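Serine rich repeat protein-1 (Srr-1) (Streptococcus agalactiae NEM316, PDB 4RMB) is a bacterial surface adhesin whose keratin 4 binding domain, built on a variant of the DEv-IgG fold, probably helps the bacterium attach to host cells. Local coordinates at residues I15-P20 / M69-D74; Y35-S40 / G91-I96; V48-A53 / G120-T125; E54-K59 / V110-I115. All blocks are in the same frame, centred on the assembly; numbering follows the deposited sequence.

Contact 1: residues I15-P20 / M69-D74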
loop_
_atom_site.group_PDB
_atom_site.type_symbol
_atom_site.label_atom_id
_atom_site.label_comp_id
_atom_site.label_asym_id
_atom_site.label_seq_id
_atom_site.Cartn_x
_atom_site.Cartn_y
_atom_site.Cartn_z
ATOM N N ILE B 15 -5.546 -2.054 -5.976
ATOM C CA ILE B 15 -6.462 -2.973 -5.309
ATOM C C ILE B 15 -6.944 -2.449 -3.973
ATOM O O ILE B 15 -6.149 -1.990 -3.157
ATOM C CB ILE B 15 -5.772 -4.343 -5.064
ATOM C CG1 ILE B 15 -5.302 -4.933 -6.391
ATOM C CG2 ILE B 15 -6.722 -5.302 -4.377
ATOM C CD1 ILE B 15 -4.446 -6.178 -6.231
ATOM N N THR B 16 -8.256 -2.508 -3.763
ATOM C CA THR B 16 -8.840 -2.068 -2.504
ATOM C C THR B 16 -9.601 -3.245 -1.913
ATOM O O THR B 16 -10.504 -3.789 -2.545
ATOM C CB THR B 16 -9.816 -0.883 -2.700
ATOM O OG1 THR B 16 -9.123 0.223 -3.296
ATOM C CG2 THR B 16 -10.383 -0.433 -1.369
ATOM N N GLN B 17 -9.208 -3.663 -0.715
ATOM C CA GLN B 17 -9.894 -4.755 -0.053
ATOM C C GLN B 17 -10.914 -4.112 0.868
ATOM O O GLN B 17 -10.582 -3.205 1.624
ATOM C CB GLN B 17 -8.917 -5.598 0.767
ATOM C CG GLN B 17 -7.842 -6.285 -0.053
ATOM C CD GLN B 17 -6.934 -7.130 0.815
ATOM O OE1 GLN B 17 -6.521 -6.700 1.897
ATOM N NE2 GLN B 17 -6.614 -8.334 0.350
ATOM N N ILE B 18 -12.159 -4.564 0.784
ATOM C CA ILE B 18 -13.218 -4.019 1.626
ATOM C C ILE B 18 -13.487 -4.978 2.780
ATOM O O ILE B 18 -13.780 -6.153 2.563
ATOM C CB ILE B 18 -14.520 -3.822 0.829
ATOM C CG1 ILE B 18 -14.270 -2.886 -0.353
ATOM C CG2 ILE B 18 -15.597 -3.232 1.738
ATOM C CD1 ILE B 18 -13.885 -1.489 0.054
ATOM N N ASN B 19 -13.376 -4.456 3.998
ATOM C CA ASN B 19 -13.575 -5.215 5.227
ATOM C C ASN B 19 -12.605 -6.380 5.409
ATOM O O ASN B 19 -13.016 -7.503 5.705
ATOM C CB ASN B 19 -15.012 -5.732 5.329
ATOM C CG ASN B 19 -15.328 -6.276 6.712
ATOM O OD1 ASN B 19 -14.689 -5.892 7.691
ATOM N ND2 ASN B 19 -16.322 -7.157 6.802
ATOM N N PRO B 20 -11.300 -6.132 5.227
ATOM C CA PRO B 20 -10.351 -7.233 5.406
ATOM C C PRO B 20 -10.215 -7.600 6.887
ATOM O O PRO B 20 -9.677 -8.654 7.228
ATOM C CB PRO B 20 -9.057 -6.666 4.826
ATOM C CG PRO B 20 -9.173 -5.203 5.144
ATOM C CD PRO B 20 -10.610 -4.912 4.771
ATOM N N MET B 69 -2.306 -9.277 -1.441
ATOM C CA MET B 69 -3.334 -8.879 -2.396
ATOM C C MET B 69 -3.096 -9.562 -3.739
ATOM O O MET B 69 -3.782 -9.283 -4.723
ATOM C CB MET B 69 -3.332 -7.360 -2.580
ATOM C CG MET B 69 -3.474 -6.596 -1.283
ATOM S SD MET B 69 -4.535 -5.158 -1.464
ATOM C CE MET B 69 -4.329 -4.405 0.142
ATOM N N ASP B 70 -2.117 -10.460 -3.765
ATOM C CA ASP B 70 -1.774 -11.194 -4.976
ATOM C C ASP B 70 -2.433 -12.566 -4.910
ATOM O O ASP B 70 -1.778 -13.566 -4.616
ATOM C CB ASP B 70 -0.257 -11.352 -5.073
ATOM C CG ASP B 70 0.247 -11.246 -6.492
ATOM O OD1 ASP B 70 -0.198 -12.038 -7.349
ATOM O OD2 ASP B 70 1.092 -10.362 -6.749
ATOM N N GLN B 71 -3.731 -12.612 -5.182
ATOM C CA GLN B 71 -4.458 -13.871 -5.124
ATOM C C GLN B 71 -5.046 -14.262 -6.470
ATOM O O GLN B 71 -5.001 -13.496 -7.434
ATOM C CB GLN B 71 -5.583 -13.779 -4.092
ATOM C CG GLN B 71 -5.300 -12.833 -2.937
ATOM C CD GLN B 71 -6.179 -13.111 -1.733
ATOM O OE1 GLN B 71 -5.956 -14.075 -1.000
ATOM N NE2 GLN B 71 -7.190 -12.275 -1.530
ATOM N N ASN B 72 -5.599 -15.468 -6.521
ATOM C CA ASN B 72 -6.217 -15.974 -7.733
ATOM C C ASN B 72 -7.652 -15.464 -7.750
ATOM O O ASN B 72 -8.574 -16.153 -7.311
ATOM C CB ASN B 72 -6.203 -17.504 -7.731
ATOM C CG ASN B 72 -6.468 -18.088 -9.102
ATOM O OD1 ASN B 72 -7.513 -17.843 -9.706
ATOM N ND2 ASN B 72 -5.515 -18.868 -9.604
ATOM N N TYR B 73 -7.830 -14.244 -8.247
ATOM C CA TYR B 73 -9.145 -13.621 -8.319
ATOM C C TYR B 73 -10.042 -14.339 -9.320
ATOM O O TYR B 73 -11.128 -13.864 -9.657
ATOM C CB TYR B 73 -8.992 -12.144 -8.697
ATOM C CG TYR B 73 -8.263 -11.338 -7.642
ATOM C CD1 TYR B 73 -8.824 -11.147 -6.380
ATOM C CD2 TYR B 73 -7.005 -10.788 -7.893
ATOM C CE1 TYR B 73 -8.156 -10.433 -5.393
ATOM C CE2 TYR B 73 -6.323 -10.068 -6.907
ATOM C CZ TYR B 73 -6.909 -9.896 -5.660
ATOM O OH TYR B 73 -6.262 -9.190 -4.675
ATOM N N ASP B 74 -9.578 -15.496 -9.779
ATOM C CA ASP B 74 -10.311 -16.306 -10.743
ATOM C C ASP B 74 -10.679 -17.651 -10.116
ATOM O O ASP B 74 -10.849 -18.643 -10.824
ATOM C CB ASP B 74 -9.441 -16.555 -11.978
ATOM C CG ASP B 74 -8.722 -15.306 -12.449
ATOM O OD1 ASP B 74 -9.387 -14.396 -12.991
ATOM O OD2 ASP B 74 -7.487 -15.233 -12.269
#

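Contact 2: residues Y35-S40 / G91-I96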
loop_
_atom_site.group_PDB
_atom_site.type_symbol
_atom_site.label_atom_id
_atom_site.label_comp_id
_atom_site.label_asym_id
_atom_site.label_seq_id
_atom_site.Cartn_x
_atom_site.Cartn_y
_atom_site.Cartn_z
ATOM N N TYR B 35 -20.370 3.186 1.030
ATOM C CA TYR B 35 -19.863 3.427 -0.314
ATOM C C TYR B 35 -18.354 3.338 -0.300
ATOM O O TYR B 35 -17.720 3.439 0.751
ATOM C CB TYR B 35 -20.179 4.853 -0.780
ATOM C CG TYR B 35 -21.530 5.092 -1.395
ATOM C CD1 TYR B 35 -22.676 5.171 -0.607
ATOM C CD2 TYR B 35 -21.654 5.274 -2.769
ATOM C CE1 TYR B 35 -23.919 5.433 -1.183
ATOM C CE2 TYR B 35 -22.883 5.531 -3.352
ATOM C CZ TYR B 35 -24.010 5.614 -2.553
ATOM O OH TYR B 35 -25.221 5.905 -3.139
ATOM N N THR B 36 -17.778 3.147 -1.479
ATOM C CA THR B 36 -16.331 3.190 -1.601
ATOM C C THR B 36 -16.066 4.179 -2.713
ATOM O O THR B 36 -16.616 4.064 -3.812
ATOM C CB THR B 36 -15.693 1.832 -1.951
ATOM O OG1 THR B 36 -15.545 1.070 -0.748
ATOM C CG2 THR B 36 -14.303 2.033 -2.583
ATOM N N ILE B 37 -15.254 5.182 -2.411
ATOM C CA ILE B 37 -14.895 6.185 -3.392
ATOM C C ILE B 37 -13.397 6.044 -3.601
ATOM O O ILE B 37 -12.638 5.922 -2.637
ATOM C CB ILE B 37 -15.228 7.600 -2.885
ATOM C CG1 ILE B 37 -16.750 7.734 -2.727
ATOM C CG2 ILE B 37 -14.672 8.643 -3.839
ATOM C CD1 ILE B 37 -17.201 9.052 -2.160
ATOM N N ILE B 38 -12.987 6.036 -4.866
ATOM C CA ILE B 38 -11.586 5.904 -5.226
ATOM C C ILE B 38 -11.213 7.107 -6.081
ATOM O O ILE B 38 -11.876 7.398 -7.074
ATOM C CB ILE B 38 -11.356 4.597 -6.015
ATOM C CG1 ILE B 38 -11.524 3.396 -5.080
ATOM C CG2 ILE B 38 -9.971 4.610 -6.680
ATOM C CD1 ILE B 38 -11.721 2.080 -5.795
ATOM N N GLY B 39 -10.163 7.819 -5.683
ATOM C CA GLY B 39 -9.746 8.995 -6.433
ATOM C C GLY B 39 -8.277 9.290 -6.207
ATOM O O GLY B 39 -7.543 8.427 -5.742
ATOM N N SER B 40 -7.835 10.495 -6.545
ATOM C CA SER B 40 -6.434 10.845 -6.342
ATOM C C SER B 40 -6.295 12.160 -5.588
ATOM O O SER B 40 -7.291 12.806 -5.265
ATOM C CB SER B 40 -5.702 10.918 -7.685
ATOM O OG SER B 40 -6.382 11.760 -8.591
ATOM N N GLY B 91 -13.582 10.044 -14.401
ATOM C CA GLY B 91 -12.215 10.272 -14.835
ATOM C C GLY B 91 -11.278 10.594 -13.686
ATOM O O GLY B 91 -10.077 10.322 -13.755
ATOM N N SER B 92 -11.818 11.170 -12.620
ATOM C CA SER B 92 -10.996 11.512 -11.467
ATOM C C SER B 92 -11.450 10.761 -10.217
ATOM O O SER B 92 -10.669 10.552 -9.292
ATOM C CB SER B 92 -11.043 13.025 -11.217
ATOM O OG SER B 92 -12.371 13.478 -11.038
ATOM N N LYS B 93 -12.710 10.335 -10.213
ATOM C CA LYS B 93 -13.304 9.627 -9.078
ATOM C C LYS B 93 -14.112 8.416 -9.520
ATOM O O LYS B 93 -14.831 8.498 -10.501
ATOM C CB LYS B 93 -14.291 10.542 -8.343
ATOM C CG LYS B 93 -13.802 11.232 -7.099
ATOM C CD LYS B 93 -14.961 11.612 -6.172
ATOM C CE LYS B 93 -15.876 12.662 -6.789
ATOM N NZ LYS B 93 -16.160 13.726 -5.783
ATOM N N ILE B 94 -14.002 7.309 -8.796
ATOM C CA ILE B 94 -14.799 6.107 -9.066
ATOM C C ILE B 94 -15.630 5.927 -7.800
ATOM O O ILE B 94 -15.087 5.914 -6.692
ATOM C CB ILE B 94 -13.927 4.842 -9.293
ATOM C CG1 ILE B 94 -13.237 4.924 -10.658
ATOM C CG2 ILE B 94 -14.796 3.585 -9.195
ATOM C CD1 ILE B 94 -12.167 3.853 -10.877
ATOM N N THR B 95 -16.944 5.797 -7.956
ATOM C CA THR B 95 -17.830 5.654 -6.808
ATOM C C THR B 95 -18.627 4.366 -6.894
ATOM O O THR B 95 -19.223 4.068 -7.925
ATOM C CB THR B 95 -18.810 6.843 -6.726
ATOM O OG1 THR B 95 -18.066 8.069 -6.650
ATOM C CG2 THR B 95 -19.700 6.726 -5.508
ATOM N N ILE B 96 -18.617 3.611 -5.803
ATOM C CA ILE B 96 -19.334 2.345 -5.726
ATOM C C ILE B 96 -20.301 2.352 -4.543
ATOM O O ILE B 96 -19.901 2.587 -3.402
ATOM C CB ILE B 96 -18.350 1.165 -5.541
ATOM C CG1 ILE B 96 -17.419 1.063 -6.755
ATOM C CG2 ILE B 96 -19.128 -0.141 -5.348
ATOM C CD1 ILE B 96 -16.190 0.201 -6.510
HETATM O O HOH W 1 -10.020 12.369 -7.438
HETATM O O HOH W 2 -8.080 10.099 -9.824
#

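Contact 3: residues V48-A53 / G120-T125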
loop_
_atom_site.group_PDB
_atom_site.type_symbol
_atom_site.label_atom_id
_atom_site.label_comp_id
_atom_site.label_asym_id
_atom_site.label_seq_id
_atom_site.Cartn_x
_atom_site.Cartn_y
_atom_site.Cartn_z
ATOM N N VAL B 48 -4.262 11.356 -10.782
ATOM C CA VAL B 48 -4.123 10.144 -11.582
ATOM C C VAL B 48 -5.348 10.062 -12.484
ATOM O O VAL B 48 -6.479 10.242 -12.031
ATOM C CB VAL B 48 -4.051 8.888 -10.680
ATOM C CG1 VAL B 48 -3.896 7.637 -11.527
ATOM C CG2 VAL B 48 -2.894 9.020 -9.708
ATOM N N ASN B 49 -5.111 9.809 -13.764
ATOM C CA ASN B 49 -6.182 9.716 -14.742
ATOM C C ASN B 49 -6.855 8.351 -14.652
ATOM O O ASN B 49 -6.188 7.321 -14.757
ATOM C CB ASN B 49 -5.597 9.935 -16.136
ATOM C CG ASN B 49 -6.647 9.925 -17.215
ATOM O OD1 ASN B 49 -7.844 9.946 -16.932
ATOM N ND2 ASN B 49 -6.204 9.905 -18.470
ATOM N N LEU B 50 -8.169 8.345 -14.444
ATOM C CA LEU B 50 -8.911 7.089 -14.333
ATOM C C LEU B 50 -9.849 6.848 -15.505
ATOM O O LEU B 50 -10.609 5.882 -15.504
ATOM C CB LEU B 50 -9.736 7.066 -13.040
ATOM C CG LEU B 50 -8.970 7.271 -11.735
ATOM C CD1 LEU B 50 -9.953 7.276 -10.572
ATOM C CD2 LEU B 50 -7.935 6.169 -11.559
ATOM N N LEU B 51 -9.794 7.715 -16.508
ATOM C CA LEU B 51 -10.670 7.587 -17.667
ATOM C C LEU B 51 -10.574 6.265 -18.415
ATOM O O LEU B 51 -11.564 5.799 -18.975
ATOM C CB LEU B 51 -10.417 8.733 -18.649
ATOM C CG LEU B 51 -10.962 10.105 -18.255
ATOM C CD1 LEU B 51 -10.469 11.150 -19.246
ATOM C CD2 LEU B 51 -12.487 10.063 -18.231
ATOM N N ASN B 52 -9.392 5.660 -18.432
ATOM C CA ASN B 52 -9.216 4.397 -19.138
ATOM C C ASN B 52 -9.026 3.219 -18.190
ATOM O O ASN B 52 -8.446 2.196 -18.555
ATOM C CB ASN B 52 -8.028 4.502 -20.097
ATOM C CG ASN B 52 -8.123 5.720 -21.003
ATOM O OD1 ASN B 52 -7.345 6.663 -20.875
ATOM N ND2 ASN B 52 -9.091 5.709 -21.915
ATOM N N ALA B 53 -9.534 3.376 -16.974
ATOM C CA ALA B 53 -9.437 2.347 -15.950
ATOM C C ALA B 53 -10.356 1.168 -16.234
ATOM O O ALA B 53 -11.473 1.344 -16.719
ATOM C CB ALA B 53 -9.783 2.944 -14.593
ATOM N N GLY B 120 1.910 9.059 -8.571
ATOM C CA GLY B 120 0.870 9.837 -7.931
ATOM C C GLY B 120 0.309 9.080 -6.749
ATOM O O GLY B 120 0.766 7.985 -6.429
ATOM N N VAL B 121 -0.687 9.660 -6.097
ATOM C CA VAL B 121 -1.289 9.022 -4.941
ATOM C C VAL B 121 -2.786 8.836 -5.124
ATOM O O VAL B 121 -3.513 9.775 -5.453
ATOM C CB VAL B 121 -1.049 9.844 -3.662
ATOM C CG1 VAL B 121 -1.651 9.131 -2.457
ATOM C CG2 VAL B 121 0.448 10.060 -3.461
ATOM N N LEU B 122 -3.235 7.606 -4.928
ATOM C CA LEU B 122 -4.651 7.300 -5.042
ATOM C C LEU B 122 -5.192 7.105 -3.631
ATOM O O LEU B 122 -4.431 6.894 -2.686
ATOM C CB LEU B 122 -4.845 6.010 -5.839
ATOM C CG LEU B 122 -4.434 6.100 -7.310
ATOM C CD1 LEU B 122 -4.416 4.718 -7.946
ATOM C CD2 LEU B 122 -5.405 7.024 -8.033
ATOM N N TYR B 123 -6.505 7.203 -3.480
ATOM C CA TYR B 123 -7.107 6.968 -2.177
ATOM C C TYR B 123 -8.363 6.140 -2.377
ATOM O O TYR B 123 -8.935 6.117 -3.466
ATOM C CB TYR B 123 -7.455 8.289 -1.466
ATOM C CG TYR B 123 -8.663 9.031 -2.010
ATOM C CD1 TYR B 123 -9.964 8.606 -1.718
ATOM C CD2 TYR B 123 -8.505 10.163 -2.804
ATOM C CE1 TYR B 123 -11.072 9.292 -2.205
ATOM C CE2 TYR B 123 -9.608 10.859 -3.299
ATOM C CZ TYR B 123 -10.887 10.415 -2.995
ATOM O OH TYR B 123 -11.977 11.086 -3.488
ATOM N N SER B 124 -8.759 5.437 -1.322
ATOM C CA SER B 124 -9.961 4.617 -1.325
ATOM C C SER B 124 -10.660 4.857 0.003
ATOM O O SER B 124 -10.011 5.087 1.024
ATOM C CB SER B 124 -9.620 3.129 -1.439
ATOM O OG SER B 124 -9.043 2.813 -2.688
ATOM N N THR B 125 -11.983 4.818 -0.001
ATOM C CA THR B 125 -12.709 5.007 1.249
ATOM C C THR B 125 -13.735 3.908 1.455
ATOM O O THR B 125 -14.025 3.118 0.560
ATOM C CB THR B 125 -13.556 6.311 1.258
ATOM O OG1 THR B 125 -14.675 6.146 0.373
ATOM C CG2 THR B 125 -12.744 7.518 0.829
#

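Contact 4: residues E54-K59 / V110-I115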
loop_
_atom_site.group_PDB
_atom_site.type_symbol
_atom_site.label_atom_id
_atom_site.label_comp_id
_atom_site.label_asym_id
_atom_site.label_seq_id
_atom_site.Cartn_x
_atom_site.Cartn_y
_atom_site.Cartn_z
ATOM N N GLU B 54 -9.865 -0.032 -15.947
ATOM C CA GLU B 54 -10.644 -1.254 -16.109
ATOM C C GLU B 54 -10.976 -1.653 -14.680
ATOM O O GLU B 54 -10.081 -1.839 -13.854
ATOM C CB GLU B 54 -9.823 -2.340 -16.807
ATOM C CG GLU B 54 -9.731 -2.146 -18.314
ATOM C CD GLU B 54 -8.893 -3.210 -18.998
ATOM O OE1 GLU B 54 -8.845 -4.353 -18.497
ATOM O OE2 GLU B 54 -8.294 -2.904 -20.050
ATOM N N VAL B 55 -12.264 -1.778 -14.390
ATOM C CA VAL B 55 -12.709 -2.087 -13.039
ATOM C C VAL B 55 -13.404 -3.426 -12.857
ATOM O O VAL B 55 -14.275 -3.795 -13.645
ATOM C CB VAL B 55 -13.674 -0.985 -12.545
ATOM C CG1 VAL B 55 -14.063 -1.240 -11.106
ATOM C CG2 VAL B 55 -13.028 0.381 -12.701
ATOM N N LYS B 56 -13.013 -4.152 -11.812
ATOM C CA LYS B 56 -13.643 -5.425 -11.490
ATOM C C LYS B 56 -13.937 -5.444 -10.002
ATOM O O LYS B 56 -13.132 -4.975 -9.194
ATOM C CB LYS B 56 -12.756 -6.622 -11.854
ATOM C CG LYS B 56 -13.449 -7.957 -11.567
ATOM C CD LYS B 56 -12.887 -9.109 -12.386
ATOM C CE LYS B 56 -11.520 -9.544 -11.903
ATOM N NZ LYS B 56 -11.003 -10.676 -12.725
ATOM N N ILE B 57 -15.096 -5.974 -9.640
ATOM C CA ILE B 57 -15.480 -6.043 -8.237
ATOM C C ILE B 57 -15.777 -7.491 -7.880
ATOM O O ILE B 57 -16.532 -8.169 -8.580
ATOM C CB ILE B 57 -16.727 -5.190 -7.958
ATOM C CG1 ILE B 57 -16.496 -3.761 -8.468
ATOM C CG2 ILE B 57 -17.027 -5.181 -6.459
ATOM C CD1 ILE B 57 -17.709 -2.857 -8.356
ATOM N N LEU B 58 -15.180 -7.955 -6.788
ATOM C CA LEU B 58 -15.351 -9.329 -6.332
ATOM C C LEU B 58 -15.885 -9.392 -4.906
ATOM O O LEU B 58 -15.610 -8.513 -4.096
ATOM C CB LEU B 58 -14.010 -10.056 -6.391
ATOM C CG LEU B 58 -13.278 -9.960 -7.731
ATOM C CD1 LEU B 58 -11.838 -10.403 -7.564
ATOM C CD2 LEU B 58 -13.992 -10.810 -8.764
ATOM N N LYS B 59 -16.648 -10.440 -4.612
ATOM C CA LYS B 59 -17.207 -10.653 -3.281
ATOM C C LYS B 59 -16.628 -11.958 -2.739
ATOM O O LYS B 59 -16.456 -12.917 -3.490
ATOM C CB LYS B 59 -18.734 -10.760 -3.352
ATOM C CG LYS B 59 -19.399 -11.095 -2.019
ATOM C CD LYS B 59 -20.910 -11.167 -2.158
ATOM C CE LYS B 59 -21.568 -11.589 -0.856
ATOM N NZ LYS B 59 -21.088 -12.930 -0.409
ATOM N N VAL B 110 -13.428 -6.927 -3.060
ATOM C CA VAL B 110 -12.127 -6.525 -3.562
ATOM C C VAL B 110 -12.401 -5.744 -4.823
ATOM O O VAL B 110 -13.082 -6.233 -5.725
ATOM C CB VAL B 110 -11.225 -7.722 -3.919
ATOM C CG1 VAL B 110 -9.897 -7.216 -4.466
ATOM C CG2 VAL B 110 -10.992 -8.578 -2.686
ATOM N N VAL B 111 -11.913 -4.512 -4.875
ATOM C CA VAL B 111 -12.117 -3.703 -6.057
ATOM C C VAL B 111 -10.788 -3.598 -6.765
ATOM O O VAL B 111 -9.791 -3.183 -6.178
ATOM C CB VAL B 111 -12.621 -2.290 -5.716
ATOM C CG1 VAL B 111 -12.794 -1.482 -6.996
ATOM C CG2 VAL B 111 -13.954 -2.382 -4.968
ATOM N N LEU B 112 -10.773 -3.999 -8.027
ATOM C CA LEU B 112 -9.555 -3.956 -8.815
ATOM C C LEU B 112 -9.671 -2.856 -9.854
ATOM O O LEU B 112 -10.578 -2.876 -10.680
ATOM C CB LEU B 112 -9.337 -5.299 -9.509
ATOM C CG LEU B 112 -9.256 -6.534 -8.609
ATOM C CD1 LEU B 112 -9.269 -7.786 -9.467
ATOM C CD2 LEU B 112 -7.991 -6.474 -7.763
ATOM N N VAL B 113 -8.755 -1.896 -9.808
ATOM C CA VAL B 113 -8.759 -0.793 -10.760
ATOM C C VAL B 113 -7.449 -0.840 -11.539
ATOM O O VAL B 113 -6.398 -0.452 -11.027
ATOM C CB VAL B 113 -8.885 0.568 -10.031
ATOM C CG1 VAL B 113 -8.891 1.715 -11.035
ATOM C CG2 VAL B 113 -10.166 0.598 -9.217
ATOM N N LYS B 114 -7.513 -1.333 -12.774
ATOM C CA LYS B 114 -6.321 -1.439 -13.610
ATOM C C LYS B 114 -6.161 -0.192 -14.467
ATOM O O LYS B 114 -7.044 0.157 -15.252
ATOM C CB LYS B 114 -6.409 -2.684 -14.503
ATOM C CG LYS B 114 -5.198 -2.884 -15.413
ATOM C CD LYS B 114 -5.436 -4.021 -16.408
ATOM C CE LYS B 114 -5.351 -5.391 -15.756
ATOM N NZ LYS B 114 -3.940 -5.792 -15.473
ATOM N N ILE B 115 -5.024 0.473 -14.317
ATOM C CA ILE B 115 -4.762 1.695 -15.055
ATOM C C ILE B 115 -3.360 1.734 -15.632
ATOM O O ILE B 115 -2.504 0.925 -15.278
ATOM C CB ILE B 115 -4.923 2.930 -14.143
ATOM C CG1 ILE B 115 -3.993 2.790 -12.933
ATOM C CG2 ILE B 115 -6.379 3.076 -13.696
ATOM C CD1 ILE B 115 -3.978 3.999 -12.015
#

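Contact 1: residues I15-P20 / M69-D74
Met69 lies against Ile15 and Gln17, two residues on one face of strand 11-18, and its unbranched, flexible thioether chain suits a surface that is part branched hydrocarbon and part amide. Its CB is 4.0 Å from Ile15 CD1. The next atom, CG, comes within 3.9 Å of Gln17 NE2. A bend at chi2 (-141°) then lays SD between the two strand residues, 3.6 Å from Ile15 CG2 and 3.8 Å from Gln17 CG. The terminal CE ends beside the amide of Gln17, where OE1 is 3.6 Å away in a van der Waals contact. Ile15 and Met69 run past each other in opposite directions, so the CD1 end of Ile15 reaches back to the base of the methionine and stands 3.5 Å from Met69 O. The same methyl group lies 3.8 Å from Tyr73 OH, which donates a hydrogen bond to Met69 O; the modelled length of that bond is unusually short and therefore doubtful. The buried amide of Gln17 has a polar partner: NE2 is hydrogen-bonded to Thr66 O. The loop 69-74 thus covers part of the sheet face on which Ile15 also meets Val110 and Leu112 of strand 108-116, while Tyr73 extends the cover to Leu58 of strand 54-60; alongside, residues 15-18 pair antiparallel with a strand of the second subunit, continuing the sheet across the interface.

Contact 2: residues Y35-S40 / G91-I96
A chi1 of -85° in Tyr35 sets its ring beside its own backbone N, and a chi1 of -57° in Thr95 swings CG2 to the side remote from the threonine's N; together they bring that methyl to the ring edge, 3.7 Å from Tyr35 CD2. The two segments are antiparallel neighbours in one sheet of this DEv-IgG variant. Thr36 with Ile96 and Ile38 with Ile94 are hydrogen-bonded pairs, each closed by two nearly straight bonds; Ile94 N to Ile38 O is 2.7 Å. Ile37 and Thr95 form the non-hydrogen-bonded pair between them. Beta-branched residues, which favour extended backbone, fill most of these positions. Ile38, Ile94 and Ile96 send their side chains into the core against Val111 and Val113 of the facing sheet, and Thr36, on this same face, has its hydroxyl held by Trp98 NE1. The other face is more mixed: Ile37 CG2 rests 3.8 Å from the aliphatic CD of Lys93, whose ammonium end turns off from the strand pair. Beyond Gly39 the direct backbone bonding gives way to water. Ser92 O accepts from two water molecules at 2.7 Å each; one receives the N-H of Ser40, and the other is 2.7 Å from Ser40 OG.

Contact 3: residues V48-A53 / G120-T125
Leu50 O is gripped by two donors: the backbone N of Ala53, 3.1 Å away, closes a type I turn from Leu50 to Ala53, and Asn89 ND2 supplies a second hydrogen bond. Just before it, the side chain of Asn49 reaches forward along the chain, and OD1 accepts from Leu51 N at 3.0 Å. That bond is straight at the hydrogen (164°), although the donor sits well above the plane of the asparagine carbonyl; this is an Asx turn, for which the short amide of asparagine is well suited. With the loop shaped in this way, Val48 and Leu50 direct their side chains toward strand 120-127. The contact with the strand is purely apolar and centres on one methyl group, Leu122 CD2. It lies 3.5 Å from Val48 CB and 3.6 Å from Val48 CG2, the two side chains crossing at about a right angle, so that the leucine tip presses against the branch point of the valine. Leu50 CD2 adds a looser contact, 4.4 Å from the same Leu122 CD2. The two methyls of the valine flank the CB that is touched, while the longer chain of Leu122, with CG set beside its backbone N (chi1 -66°), carries its methyl over from the strand. At the strand's beginning, Gly120 has a phi of 134°, which glycine adopts easily, and its bare CA lies 4.2 Å from Val48 CG2. Val48 and Leu50 also touch Ile115 of strand 108-116. The arrangement is that of a loop plugging the end of a beta sandwich, where the chain passes from one sheet to the other in this variant of the DEv-IgG fold.

Contact 4: residues E54-K59 / V110-I115
Strands 54-60 and 108-116 are adjacent antiparallel members of one sheet of the Ig-like domain, and residues 54-58 pair in regular register with 110-114. The axes of these two segments approach to 4.8 Å, their directions 167° apart. Three hydrogen-bonded pairs, Glu54 with Lys114, Lys56 with Leu112 and Leu58 with Val110, contribute six backbone bonds; the one from Leu112 N to Lys56 O, 2.8 Å long, is almost perfectly straight. Val55, Ile57, Val111 and Val113 occupy the core face. They are beta-branched, a good match for extended backbone, and mesh loosely within the sheet: Val55 CG1 is 4.3 Å from Val111 CG1. On the other face the character changes along the strands. Leu58 CD1 approaches Leu112 CD1 at 4.1 Å, and Lys56 lies alongside Leu112, its CE 3.8 Å from that same CD1. A bend at chi3 (73°) in Lys56 lets its aliphatic part contact the leucine while the ammonium group points elsewhere. Glu54 and Lys114 lie side by side, both directed the same way, with Glu54 OE1 4.0 Å from Lys114 CD; their charged ends stay 5.9 Å apart (OE1 to NZ), so any attraction is probably modest. The core face packs against Ile38, Ile94 and Ile96 of strands 35-40 and 93-97, Tyr73 and Ile15 meet the leucine and valine end of the opposite face, and strand 11-18 flanks 108-116 along its far edge.

In the fold
Contacts 2 and 4 are strand pairs from the two facing sheets: their centres are about 12 Å apart, and Ile96 CD1 meets Val111 CG2 at 3.7 Å between the sheets. Contact 3, about 8 Å from contact 2 centre to centre, shares its sheet through the bond from Tyr123 N to Gly39 O (2.8 Å); its loop leads directly into strand 54-60 of contact 4, with Ala53 CB 3.5 Å from Ile115 CG2. Contact 1 lies about 9 Å from contact 4 by centres, on the face of that sheet turned from the core, and Thr16 O accepts from Val111 N at 2.8 Å. Through strand 11-18 the sheet runs on into the second subunit, consistent with the beta-sheet complementation reported for this keratin-binding domain.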